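Local coordinates for transcriptional regulator, ROK family (Vibrio cholerae O1 biovar eltor, PDB 1Z05), which probably binds DNA as a zinc-containing transcriptional regulator of carbohydrate metabolism, being a ROK-family homolog of Escherichia coli Mlc, at residues A[198-201]-A[202-206]. Sequence-based numbering, arbitrary orientation.
Sequences LALG and PEIYK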
ATOM      1  N   LEU A 198     -22.406   1.316  10.903  1.00 42.61           N
ATOM      2  CA  LEU A 198     -23.170   2.560  10.797  1.00 41.26           C
ATOM      3  C   LEU A 198     -22.848   3.277   9.487  1.00 41.83           C
ATOM      4  O   LEU A 198     -21.694   3.657   9.243  1.00 40.67           O
ATOM      5  CB  LEU A 198     -22.918   3.473  12.006  1.00 41.24           C
ATOM      6  CG  LEU A 198     -23.413   4.926  11.923  1.00 42.87           C
ATOM      7  CD1 LEU A 198     -24.941   5.014  11.962  1.00 45.52           C
ATOM      8  CD2 LEU A 198     -22.790   5.795  13.012  1.00 40.39           C
ATOM      9  N   ALA A 199     -23.877   3.469   8.658  1.00 41.56           N
ATOM     10  CA  ALA A 199     -23.731   4.139   7.367  1.00 41.35           C
ATOM     11  C   ALA A 199     -23.672   5.655   7.552  1.00 41.58           C
ATOM     12  O   ALA A 199     -24.581   6.383   7.150  1.00 41.59           O
ATOM     13  CB  ALA A 199     -24.874   3.748   6.435  1.00 42.04           C
ATOM     14  N   LEU A 200     -22.580   6.115   8.150  1.00 40.77           N
ATOM     15  CA  LEU A 200     -22.427   7.504   8.570  1.00 40.95           C
ATOM     16  C   LEU A 200     -22.410   8.502   7.410  1.00 40.78           C
ATOM     17  O   LEU A 200     -23.085   9.534   7.466  1.00 39.95           O
ATOM     18  CB  LEU A 200     -21.155   7.655   9.416  1.00 40.67           C
ATOM     19  CG  LEU A 200     -20.917   8.988  10.119  1.00 41.46           C
ATOM     20  CD1 LEU A 200     -22.075   9.308  11.074  1.00 42.38           C
ATOM     21  CD2 LEU A 200     -19.579   8.948  10.865  1.00 41.56           C
ATOM     22  N   GLY A 201     -21.621   8.206   6.378  1.00 40.13           N
ATOM     23  CA  GLY A 201     -21.598   9.018   5.151  1.00 39.95           C
ATOM     24  C   GLY A 201     -22.957   9.144   4.467  1.00 39.10           C
ATOM     25  O   GLY A 201     -23.447  10.259   4.281  1.00 39.53           O
ATOM     26  N   PRO A 202     -23.571   8.007   4.073  1.00 39.19           N
ATOM     27  CA  PRO A 202     -24.911   8.043   3.462  1.00 38.69           C
ATOM     28  C   PRO A 202     -25.972   8.784   4.294  1.00 39.09           C
ATOM     29  O   PRO A 202     -26.814   9.494   3.723  1.00 38.19           O
ATOM     30  CB  PRO A 202     -25.276   6.555   3.321  1.00 38.85           C
ATOM     31  CG  PRO A 202     -23.954   5.853   3.244  1.00 41.38           C
ATOM     32  CD  PRO A 202     -23.035   6.632   4.146  1.00 38.73           C
ATOM     33  N   GLU A 203     -25.930   8.622   5.616  1.00 37.64           N
ATOM     34  CA  GLU A 203     -26.903   9.269   6.505  1.00 38.96           C
ATOM     35  C   GLU A 203     -26.721  10.786   6.563  1.00 38.00           C
ATOM     36  O   GLU A 203     -27.699  11.529   6.565  1.00 36.07           O
ATOM     37  CB  GLU A 203     -26.856   8.672   7.916  1.00 39.04           C
ATOM     38  CG  GLU A 203     -27.403   7.242   8.015  1.00 42.12           C
ATOM     39  CD  GLU A 203     -28.925   7.157   7.894  1.00 49.05           C
ATOM     40  OE1 GLU A 203     -29.614   8.188   8.086  1.00 48.64           O
ATOM     41  OE2 GLU A 203     -29.430   6.043   7.615  1.00 54.55           O
ATOM     42  N   ILE A 204     -25.471  11.241   6.614  1.00 37.51           N
ATOM     43  CA  ILE A 204     -25.185  12.678   6.593  1.00 38.38           C
ATOM     44  C   ILE A 204     -25.517  13.271   5.218  1.00 39.46           C
ATOM     45  O   ILE A 204     -26.063  14.377   5.119  1.00 40.60           O
ATOM     46  CB  ILE A 204     -23.725  12.987   7.009  1.00 38.19           C
ATOM     47  CG1 ILE A 204     -23.507  12.649   8.491  1.00 36.21           C
ATOM     48  CG2 ILE A 204     -23.375  14.473   6.748  1.00 36.07           C
ATOM     49  CD1 ILE A 204     -22.008  12.679   8.926  1.00 41.15           C
ATOM     50  N   TYR A 205     -25.199  12.532   4.160  1.00 39.80           N
ATOM     51  CA  TYR A 205     -25.551  12.954   2.804  1.00 41.27           C
ATOM     52  C   TYR A 205     -27.067  13.088   2.631  1.00 41.00           C
ATOM     53  O   TYR A 205     -27.539  14.039   2.009  1.00 40.74           O
ATOM     54  CB  TYR A 205     -24.959  12.010   1.753  1.00 42.05           C
ATOM     55  CG  TYR A 205     -25.559  12.180   0.376  1.00 45.82           C
ATOM     56  CD1 TYR A 205     -25.267  13.304  -0.405  1.00 47.70           C
ATOM     57  CD2 TYR A 205     -26.421  11.222  -0.147  1.00 45.20           C
ATOM     58  CE1 TYR A 205     -25.825  13.466  -1.670  1.00 47.51           C
ATOM     59  CE2 TYR A 205     -26.982  11.373  -1.408  1.00 49.09           C
ATOM     60  CZ  TYR A 205     -26.677  12.495  -2.167  1.00 48.10           C
ATOM     61  OH  TYR A 205     -27.238  12.641  -3.422  1.00 48.43           O
ATOM     62  N   LYS A 206     -27.826  12.146   3.190  1.00 40.61           N
ATOM     63  CA  LYS A 206     -29.286  12.221   3.141  1.00 41.02           C
ATOM     64  C   LYS A 206     -29.824  13.452   3.890  1.00 41.03           C
ATOM     65  O   LYS A 206     -30.788  14.080   3.458  1.00 39.29           O
ATOM     66  CB  LYS A 206     -29.920  10.935   3.689  1.00 41.05           C
ATOM     67  CG  LYS A 206     -31.437  10.938   3.639  1.00 42.44           C
ATOM     68  CD  LYS A 206     -32.032   9.808   4.458  1.00 46.88           C
ATOM     69  CE  LYS A 206     -33.549   9.788   4.322  1.00 49.27           C
ATOM     70  NZ  LYS A 206     -34.148   8.585   4.959  1.00 52.71           N
TER
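With CG of Leu-200 swung anti to its own amide nitrogen (chi1 -171°) and CG1 of Ile-204 set anti to its carbonyl carbon (chi1 -67°), the two branched side chains, one helical turn apart, run side by side in the same direction. Their ends meet methyl to methyl, CD1 of Leu-200 lying 4.0 Å from CD1 of Ile-204, while CG1 of Ile-204 passes 3.3 Å from the Leu-200 O atom. That oxygen accepts the amide of Ile-204, the N to O distance being 3.1 Å.

This is the first turn of helix 200-208, with Ala-199 as its N-cap residue. The helix lies in sequence between strands 186-189 and 212-216, and the 3-2-1-4-5 strand order of the sheet it joins is consistent with the actin-like ATPase (ASKHA) fold of ROK proteins. Ala-199 is also the centre of an inverse gamma turn, closed by a weak bond from Leu-200 N to Leu-198 O, and its carbonyl starts the helical ladder by accepting Glu-203 N at 3.0 Å. Two rungs further on, Tyr-205 N reaches Gly-201 O at 2.9 Å. Pro-202, which has no amide hydrogen to give, occupies the first turn, where an N-H would have no i-4 helical carbonyl to meet; its ring carbon CG rests 3.9 Å from CB of Ala-199. CG of Glu-203 stands beside its own backbone N and thereby comes 3.1 Å from Ala-199 O, the same oxygen that its amide engages.

The buried flank of the helix packs on the five-stranded sheet that includes strands 168-176 and 212-216: Leu-200 touches Ile-174, whereas Ile-204 reaches Ile-172 and Val-212. Helix 144-161 adds Leu-151 against Ile-204 and Leu-148 against Glu-203.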